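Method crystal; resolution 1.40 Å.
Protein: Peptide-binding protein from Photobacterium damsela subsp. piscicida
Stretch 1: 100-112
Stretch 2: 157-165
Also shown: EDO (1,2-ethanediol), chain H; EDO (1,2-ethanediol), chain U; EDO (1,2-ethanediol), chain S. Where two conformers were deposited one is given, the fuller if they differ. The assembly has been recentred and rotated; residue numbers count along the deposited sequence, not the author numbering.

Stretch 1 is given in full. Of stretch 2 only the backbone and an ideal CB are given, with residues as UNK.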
ATOM      1  N   TYR A 100       1.383  21.704   9.288  1.00 29.60           N
ATOM      2  CA  TYR A 100       0.173  21.433   8.521  1.00 29.14           C
ATOM      3  C   TYR A 100      -1.031  21.271   9.439  1.00 29.85           C
ATOM      4  O   TYR A 100      -2.113  21.800   9.155  1.00 30.84           O
ATOM      5  CB  TYR A 100       0.374  20.170   7.696  1.00 28.00           C
ATOM      6  CG  TYR A 100      -0.767  19.875   6.773  1.00 27.89           C
ATOM      7  CD1 TYR A 100      -0.791  20.371   5.479  1.00 29.81           C
ATOM      8  CD2 TYR A 100      -1.819  19.063   7.185  1.00 27.11           C
ATOM      9  CE1 TYR A 100      -1.854  20.077   4.618  1.00 31.21           C
ATOM     10  CE2 TYR A 100      -2.881  18.778   6.347  1.00 29.39           C
ATOM     11  CZ  TYR A 100      -2.898  19.273   5.064  1.00 30.67           C
ATOM     12  OH  TYR A 100      -3.969  18.973   4.250  1.00 34.43           O
ATOM     13  N   TYR A 101      -0.869  20.534  10.546  1.00 29.31           N
ATOM     14  CA  TYR A 101      -2.001  20.300  11.442  1.00 28.49           C
ATOM     15  C   TYR A 101      -2.213  21.411  12.460  1.00 30.48           C
ATOM     16  O   TYR A 101      -3.351  21.613  12.911  1.00 30.88           O
ATOM     17  CB  TYR A 101      -1.869  18.933  12.111  1.00 27.17           C
ATOM     18  CG  TYR A 101      -2.066  17.867  11.072  1.00 26.28           C
ATOM     19  CD1 TYR A 101      -3.333  17.652  10.529  1.00 26.81           C
ATOM     20  CD2 TYR A 101      -0.996  17.085  10.601  1.00 26.77           C
ATOM     21  CE1 TYR A 101      -3.537  16.693   9.552  1.00 25.46           C
ATOM     22  CE2 TYR A 101      -1.195  16.102   9.610  1.00 25.80           C
ATOM     23  CZ  TYR A 101      -2.474  15.924   9.083  1.00 24.86           C
ATOM     24  OH  TYR A 101      -2.676  14.985   8.103  1.00 26.04           O
ATOM     25  N   LYS A 102      -1.165  22.172  12.802  1.00 32.16           N
ATOM     26  CA  LYS A 102      -1.369  23.327  13.666  1.00 35.33           C
ATOM     27  C   LYS A 102      -2.300  24.336  13.007  1.00 37.56           C
ATOM     28  O   LYS A 102      -3.102  24.973  13.686  1.00 41.68           O
ATOM     29  CB  LYS A 102      -0.039  23.988  14.015  1.00 37.77           C
ATOM     30  CG  LYS A 102       0.662  23.385  15.226  1.00 43.64           C
ATOM     31  CD  LYS A 102       1.520  24.443  15.931  1.00 47.85           C
ATOM     32  CE  LYS A 102       2.685  23.840  16.726  1.00 50.55           C
ATOM     33  NZ  LYS A 102       2.277  22.923  17.828  1.00 50.72           N
ATOM     34  N   GLU A 103      -2.241  24.437  11.683  1.00 38.73           N
ATOM     35  CA  GLU A 103      -2.973  25.417  10.893  1.00 41.53           C
ATOM     36  C   GLU A 103      -4.394  24.991  10.551  1.00 41.23           C
ATOM     37  O   GLU A 103      -5.083  25.733   9.839  1.00 41.85           O
ATOM     38  CB  GLU A 103      -2.209  25.694   9.588  1.00 46.10           C
ATOM     39  CG  GLU A 103      -0.873  26.413   9.792  1.00 50.78           C
ATOM     40  CD  GLU A 103      -0.116  26.632   8.499  1.00 54.94           C
ATOM     41  OE1 GLU A 103      -0.559  26.120   7.442  1.00 56.56           O
ATOM     42  OE2 GLU A 103       0.935  27.312   8.547  1.00 56.76           O
ATOM     43  N   ARG A 104      -4.857  23.826  11.013  1.00 39.86           N
ATOM     44  CA  ARG A 104      -6.143  23.305  10.573  1.00 39.02           C
ATOM     45  C   ARG A 104      -7.039  22.924  11.739  1.00 38.30           C
ATOM     46  O   ARG A 104      -6.583  22.662  12.853  1.00 42.40           O
ATOM     47  CB  ARG A 104      -5.986  22.093   9.662  1.00 37.63           C
ATOM     48  CG  ARG A 104      -5.668  22.473   8.254  1.00 39.26           C
ATOM     49  CD  ARG A 104      -5.166  21.267   7.462  1.00 41.39           C
ATOM     50  NE  ARG A 104      -4.950  21.648   6.067  1.00 43.23           N
ATOM     51  CZ  ARG A 104      -3.907  22.358   5.646  1.00 45.04           C
ATOM     52  NH1 ARG A 104      -2.994  22.765   6.518  1.00 42.79           N
ATOM     53  NH2 ARG A 104      -3.779  22.664   4.357  1.00 48.06           N
ATOM     54  N   SER A 105      -8.339  22.931  11.449  0.54 34.38           N
ATOM     55  CA  SER A 105      -9.382  22.418  12.314  0.54 33.76           C
ATOM     56  C   SER A 105      -9.933  21.143  11.693  0.54 33.56           C
ATOM     57  O   SER A 105      -9.999  21.000  10.465  0.54 34.30           O
ATOM     58  CB  SER A 105     -10.533  23.414  12.442  0.54 32.72           C
ATOM     59  OG  SER A 105     -10.062  24.682  12.842  0.54 33.72           O
ATOM     60  N   GLY A 106     -10.322  20.221  12.549  1.00 31.04           N
ATOM     61  CA  GLY A 106     -10.847  18.965  12.073  1.00 29.21           C
ATOM     62  C   GLY A 106     -11.470  18.239  13.230  1.00 26.51           C
ATOM     63  O   GLY A 106     -11.836  18.846  14.240  1.00 27.22           O
ATOM     64  N   TYR A 107     -11.580  16.925  13.071  1.00 22.78           N
ATOM     65  CA  TYR A 107     -12.333  16.093  14.003  1.00 21.17           C
ATOM     66  C   TYR A 107     -11.477  14.924  14.433  1.00 21.83           C
ATOM     67  O   TYR A 107     -10.644  14.442  13.662  1.00 22.23           O
ATOM     68  CB  TYR A 107     -13.598  15.551  13.351  1.00 21.18           C
ATOM     69  CG  TYR A 107     -14.504  16.707  12.986  1.00 21.39           C
ATOM     70  CD1 TYR A 107     -14.325  17.377  11.790  1.00 22.40           C
ATOM     71  CD2 TYR A 107     -15.484  17.179  13.864  1.00 23.28           C
ATOM     72  CE1 TYR A 107     -15.083  18.471  11.457  1.00 23.80           C
ATOM     73  CE2 TYR A 107     -16.270  18.292  13.531  1.00 24.53           C
ATOM     74  CZ  TYR A 107     -16.078  18.929  12.321  1.00 24.95           C
ATOM     75  OH  TYR A 107     -16.863  20.018  11.991  1.00 30.25           O
ATOM     76  N   ASP A 108     -11.713  14.457  15.665  1.00 21.77           N
ATOM     77  CA  ASP A 108     -10.881  13.423  16.264  1.00 21.85           C
ATOM     78  C   ASP A 108     -11.441  12.017  16.019  1.00 21.01           C
ATOM     79  O   ASP A 108     -12.367  11.812  15.229  1.00 20.95           O
ATOM     80  CB  ASP A 108     -10.627  13.713  17.751  1.00 21.68           C
ATOM     81  CG  ASP A 108     -11.843  13.509  18.645  1.00 22.56           C
ATOM     82  OD1 ASP A 108     -12.872  12.919  18.211  1.00 23.10           O
ATOM     83  OD2 ASP A 108     -11.710  13.882  19.847  1.00 25.17           O
ATOM     84  N   LYS A 109     -10.884  11.031  16.735  1.00 21.40           N
ATOM     85  CA  LYS A 109     -11.212   9.623  16.505  1.00 22.06           C
ATOM     86  C   LYS A 109     -12.650   9.291  16.893  1.00 20.99           C
ATOM     87  O   LYS A 109     -13.193   8.268  16.439  1.00 23.02           O
ATOM     88  CB  LYS A 109     -10.231   8.729  17.270  1.00 25.34           C
ATOM     89  CG  LYS A 109     -10.432   8.748  18.768  1.00 27.25           C
ATOM     90  CD  LYS A 109      -9.358   7.881  19.482  1.00 34.52           C
ATOM     91  CE  LYS A 109      -9.727   7.693  20.963  1.00 40.59           C
ATOM     92  NZ  LYS A 109      -8.686   6.904  21.715  1.00 43.67           N
ATOM     93  N   ASN A 110     -13.269  10.133  17.706  1.00 21.42           N
ATOM     94  CA  ASN A 110     -14.664   9.978  18.112  1.00 22.97           C
ATOM     95  C   ASN A 110     -15.570  10.978  17.417  1.00 21.77           C
ATOM     96  O   ASN A 110     -16.713  11.167  17.840  1.00 23.17           O
ATOM     97  CB  ASN A 110     -14.799  10.105  19.630  1.00 25.99           C
ATOM     98  CG  ASN A 110     -14.115   8.955  20.371  1.00 27.75           C
ATOM     99  OD1 ASN A 110     -13.276   9.168  21.261  1.00 31.82           O
ATOM    100  ND2 ASN A 110     -14.471   7.734  20.011  1.00 28.58           N
ATOM    101  N   TYR A 111     -15.090  11.600  16.336  1.00 19.89           N
ATOM    102  CA  TYR A 111     -15.844  12.545  15.511  1.00 19.09           C
ATOM    103  C   TYR A 111     -16.132  13.852  16.242  1.00 19.57           C
ATOM    104  O   TYR A 111     -17.057  14.604  15.875  1.00 21.71           O
ATOM    105  CB  TYR A 111     -17.136  11.935  14.949  1.00 19.74           C
ATOM    106  CG  TYR A 111     -16.958  11.059  13.727  1.00 18.13           C
ATOM    107  CD1 TYR A 111     -15.700  10.834  13.153  1.00 17.63           C
ATOM    108  CD2 TYR A 111     -18.073  10.474  13.114  1.00 18.01           C
ATOM    109  CE1 TYR A 111     -15.549  10.043  11.974  1.00 17.22           C
ATOM    110  CE2 TYR A 111     -17.951   9.691  11.961  1.00 17.50           C
ATOM    111  CZ  TYR A 111     -16.687   9.458  11.378  1.00 17.48           C
ATOM    112  OH  TYR A 111     -16.577   8.685  10.231  1.00 19.55           O
ATOM    113  N   LEU A 112     -15.333  14.157  17.376  1.00 21.31           N
ATOM    114  CA  LEU A 112     -15.488  15.427  18.082  1.00 23.47           C
ATOM    115  C   LEU A 112     -14.493  16.439  17.535  1.00 24.38           C
ATOM    116  O   LEU A 112     -13.402  16.068  17.092  1.00 24.70           O
ATOM    117  CB  LEU A 112     -15.210  15.235  19.570  1.00 24.65           C
ATOM    118  CG  LEU A 112     -16.223  14.355  20.303  1.00 29.10           C
ATOM    119  CD1 LEU A 112     -15.712  14.060  21.696  1.00 33.48           C
ATOM    120  CD2 LEU A 112     -17.557  15.081  20.379  1.00 28.98           C
ATOM    121  N   UNK A 157      -2.418   8.014  18.188  1.00 21.21           N
ATOM    122  CA  UNK A 157      -3.469   7.159  17.663  0.56 22.59           C
ATOM    123  C   UNK A 157      -4.747   7.931  17.385  1.00 22.48           C
ATOM    124  O   UNK A 157      -5.690   7.364  16.812  1.00 24.64           O
ATOM    125  CB  UNK A 157      -3.754   6.017  18.640  0.56 22.59           C
ATOM    126  N   UNK A 158      -4.798   9.197  17.773  1.00 21.92           N
ATOM    127  CA  UNK A 158      -5.976  10.005  17.507  1.00 20.49           C
ATOM    128  C   UNK A 158      -5.990  10.357  16.032  1.00 20.97           C
ATOM    129  O   UNK A 158      -4.943  10.360  15.373  1.00 21.35           O
ATOM    130  CB  UNK A 158      -5.997  11.265  18.375  1.00 20.49           C
ATOM    131  N   UNK A 159      -7.197  10.568  15.499  1.00 20.22           N
ATOM    132  CA  UNK A 159      -7.409  10.803  14.077  1.00 20.07           C
ATOM    133  C   UNK A 159      -7.429  12.289  13.774  1.00 20.97           C
ATOM    134  O   UNK A 159      -7.665  13.127  14.660  1.00 22.69           O
ATOM    135  CB  UNK A 159      -8.713  10.152  13.612  1.00 20.07           C
ATOM    136  N   UNK A 160      -7.221  12.605  12.485  1.00 20.54           N
ATOM    137  CA  UNK A 160      -7.618  13.906  11.927  1.00 20.88           C
ATOM    138  C   UNK A 160      -8.537  13.616  10.750  1.00 20.54           C
ATOM    139  O   UNK A 160      -8.061  13.186   9.688  1.00 22.16           O
ATOM    140  CB  UNK A 160      -6.409  14.741  11.500  1.00 20.88           C
ATOM    141  N   UNK A 161      -9.837  13.832  10.959  1.00 18.94           N
ATOM    142  CA  UNK A 161     -10.851  13.751   9.918  1.00 18.75           C
ATOM    143  C   UNK A 161     -11.303  15.149   9.534  1.00 20.42           C
ATOM    144  O   UNK A 161     -11.357  16.055  10.372  1.00 20.39           O
ATOM    145  CB  UNK A 161     -12.041  12.907  10.379  1.00 18.75           C
ATOM    146  N   UNK A 162     -11.642  15.317   8.259  1.00 20.22           N
ATOM    147  CA  UNK A 162     -12.492  16.443   7.894  1.00 20.25           C
ATOM    148  C   UNK A 162     -13.943  16.110   8.281  1.00 20.03           C
ATOM    149  O   UNK A 162     -14.239  14.996   8.724  1.00 20.63           O
ATOM    150  CB  UNK A 162     -12.377  16.754   6.400  1.00 20.25           C
ATOM    151  N   UNK A 163     -14.847  17.078   8.144  1.00 21.20           N
ATOM    152  CA  UNK A 163     -16.248  16.880   8.500  1.00 20.34           C
ATOM    153  C   UNK A 163     -16.788  15.602   7.858  1.00 19.81           C
ATOM    154  O   UNK A 163     -16.800  15.457   6.631  1.00 21.58           O
ATOM    155  CB  UNK A 163     -17.085  18.087   8.071  1.00 20.34           C
ATOM    156  N   UNK A 164     -17.204  14.658   8.697  1.00 19.97           N
ATOM    157  CA  UNK A 164     -17.581  13.310   8.280  1.00 19.97           C
ATOM    158  C   UNK A 164     -18.911  13.275   7.530  1.00 20.32           C
ATOM    159  O   UNK A 164     -19.251  12.215   6.994  1.00 21.57           O
ATOM    160  CB  UNK A 164     -17.658  12.393   9.502  1.00 19.97           C
ATOM    161  N   UNK A 165     -19.643  14.397   7.432  1.00 19.84           N
ATOM    162  CA  UNK A 165     -20.820  14.446   6.575  1.00 20.77           C
ATOM    163  C   UNK A 165     -20.489  14.810   5.133  1.00 21.44           C
ATOM    164  O   UNK A 165     -21.385  14.806   4.288  1.00 24.75           O
ATOM    165  CB  UNK A 165     -21.827  15.451   7.138  1.00 20.77           C
TER
HETATM  166  C1  EDO H 506      -6.483  16.944   5.465  1.00 30.04           C
HETATM  167  O1  EDO H 506      -6.266  18.366   5.552  1.00 37.20           O
HETATM  168  C2  EDO H 506      -6.809  16.557   4.032  1.00 31.82           C
HETATM  169  O2  EDO H 506      -7.995  17.280   3.619  1.00 29.88           O
HETATM  170  C1  EDO U 519      -2.674  13.694   3.787  1.00 42.84           C
HETATM  171  O1  EDO U 519      -3.082  13.086   2.560  1.00 52.84           O
HETATM  172  C2  EDO U 519      -3.101  15.154   3.819  1.00 48.25           C
HETATM  173  O2  EDO U 519      -2.293  15.833   4.784  1.00 66.45           O
HETATM  174  C1  EDO S 517     -11.620   3.440  17.499  1.00 48.01           C
HETATM  175  O1  EDO S 517     -11.701   3.060  18.877  1.00 42.97           O
HETATM  176  C2  EDO S 517     -12.618   4.563  17.264  1.00 43.66           C
HETATM  177  O2  EDO S 517     -12.512   5.502  18.346  1.00 55.32           O

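Stretch 2 runs antiparallel to stretch 1 around a single bridge at Tyr 107. At position 157, CA-to-CB points sideways and the ideal CB has nothing of stretch 1 within 5.5 Å, so small or polar side chains fit easily. It is Ser 157, linked through a water to Lys 109 NZ.

Position 158 also points sideways, but the backbone N of Lys 109 lies within reach of a short side chain, which favours an acceptor two bonds beyond CB, as in Asp or Asn. Asp 158 is found; its t rotamer lets OD1 accept from Lys 109 N at 2.9 Å. A second carboxylate is nearby, with Asp 158 OD2 4.5 Å from Asp 108 OD2, and a water lies within hydrogen-bonding distance of both.

At position 159 the CB points toward stretch 1, its ideal position 3.9 Å from Lys 109 CA, so a small residue suits. Ala 159 packs its CB against that CA at 3.8 Å.

Position 160 points sideways, yet the ideal CB is 4.0 Å from Tyr 101 CE1, and beyond it lie Arg 104, Ser 105 and the bare CA of Gly 106. A long apolar or aromatic side chain would fill this space. Phe 160 does so, with Tyr 101 CE1 over one ring face, 3.6 Å from Phe 160 CG. Its CE2 lies 3.7 Å from Gly 106 CA; an ideal CB on the glycine would clash at 2.5 Å from CE2.

At position 161 the backbone pairs with Tyr 107: 161 N donates to Tyr 107 O (2.9 Å), and Tyr 107 N to 161 O (2.8 Å). Proline, lacking an N-H, would not suit. The sideways CB lies 4.8 Å from Tyr 111 CE1, inviting an aromatic or large aliphatic group. Tyr 161 offers its ring face to the edge of Tyr 111, while its OH shares a water with Lys 109 O.

Position 162 points away, into space open to polar groups. Asn 162 reaches Ser 105 O through a water, and its ND2 donates to an ethanediol.

At position 163 the ideal CB is 4.0 Å from Tyr 107 CE1; many medium-sized residues could lie beside that ring. Asn 163 does, its CA 3.6 Å from Tyr 107 CE1, and its OD1 accepts from the backbone N of 165.

Position 164 points toward stretch 1, its ideal CB 3.6 Å from Tyr 111 CZ, so a flat ring is attractive. Phe 164 forms an offset stack with Tyr 111 (planes at 3°) and turns its edge to the face of Tyr 107.

Position 165 is out of reach; Thr 165 hydrogen-bonds through OG1 to Asn 163 OD1.

Stretch 2, residues 157-165: SDAFYNNFT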
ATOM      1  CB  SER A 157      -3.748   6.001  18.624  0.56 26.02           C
ATOM      2  OG  SER A 157      -4.096   6.492  19.903  0.56 27.74           O
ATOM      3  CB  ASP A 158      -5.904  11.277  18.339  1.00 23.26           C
ATOM      4  CG  ASP A 158      -7.282  11.916  18.559  1.00 26.24           C
ATOM      5  OD1 ASP A 158      -8.294  11.348  18.070  1.00 25.06           O
ATOM      6  OD2 ASP A 158      -7.369  12.974  19.226  1.00 29.05           O
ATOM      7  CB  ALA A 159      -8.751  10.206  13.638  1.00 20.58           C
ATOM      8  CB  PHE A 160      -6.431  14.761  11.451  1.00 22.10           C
ATOM      9  CG  PHE A 160      -6.856  16.119  10.951  1.00 23.58           C
ATOM     10  CD1 PHE A 160      -7.292  16.299   9.645  1.00 25.94           C
ATOM     11  CD2 PHE A 160      -6.864  17.194  11.799  1.00 26.15           C
ATOM     12  CE1 PHE A 160      -7.731  17.532   9.188  1.00 29.69           C
ATOM     13  CE2 PHE A 160      -7.300  18.443  11.354  1.00 28.20           C
ATOM     14  CZ  PHE A 160      -7.730  18.605  10.042  1.00 29.47           C
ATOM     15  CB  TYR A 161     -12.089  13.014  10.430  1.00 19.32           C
ATOM     16  CG  TYR A 161     -11.870  11.564  10.756  1.00 18.97           C
ATOM     17  CD1 TYR A 161     -11.587  10.626   9.739  1.00 19.15           C
ATOM     18  CD2 TYR A 161     -12.028  11.117  12.063  1.00 19.58           C
ATOM     19  CE1 TYR A 161     -11.402   9.280  10.038  1.00 20.12           C
ATOM     20  CE2 TYR A 161     -11.899   9.756  12.379  1.00 21.18           C
ATOM     21  CZ  TYR A 161     -11.557   8.850  11.364  1.00 21.00           C
ATOM     22  OH  TYR A 161     -11.407   7.510  11.655  1.00 23.25           O
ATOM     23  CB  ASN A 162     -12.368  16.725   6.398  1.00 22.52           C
ATOM     24  CG  ASN A 162     -10.984  17.296   6.015  1.00 23.94           C
ATOM     25  OD1 ASN A 162     -10.446  18.184   6.705  1.00 25.39           O
ATOM     26  ND2 ASN A 162     -10.414  16.782   4.932  1.00 25.19           N
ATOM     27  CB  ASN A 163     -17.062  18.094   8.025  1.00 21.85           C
ATOM     28  CG  ASN A 163     -18.508  18.059   8.499  1.00 24.48           C
ATOM     29  OD1 ASN A 163     -19.128  16.991   8.520  1.00 25.00           O
ATOM     30  ND2 ASN A 163     -19.048  19.201   8.876  1.00 28.65           N
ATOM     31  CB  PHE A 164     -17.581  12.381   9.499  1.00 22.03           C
ATOM     32  CG  PHE A 164     -18.338  12.960  10.676  1.00 24.06           C
ATOM     33  CD1 PHE A 164     -19.699  12.860  10.732  1.00 25.49           C
ATOM     34  CD2 PHE A 164     -17.682  13.694  11.669  1.00 24.17           C
ATOM     35  CE1 PHE A 164     -20.426  13.406  11.791  1.00 27.22           C
ATOM     36  CE2 PHE A 164     -18.381  14.257  12.741  1.00 27.69           C
ATOM     37  CZ  PHE A 164     -19.767  14.112  12.800  1.00 28.12           C
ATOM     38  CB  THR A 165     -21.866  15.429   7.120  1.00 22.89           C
ATOM     39  OG1 THR A 165     -21.374  16.771   7.018  1.00 24.86           O
ATOM     40  CG2 THR A 165     -22.225  15.117   8.579  1.00 23.28           C
TER
HETATM   41  O   HOH W   1     -11.573  19.881   8.591  1.00 32.57           O
HETATM   42  O   HOH W   2      -9.160  13.967  20.845  1.00 33.94           O
HETATM   43  O   HOH W   3     -11.527   6.917  14.408  1.00 27.66           O
HETATM   44  O   HOH W   4      -6.076   8.225  20.796  1.00 49.63           O
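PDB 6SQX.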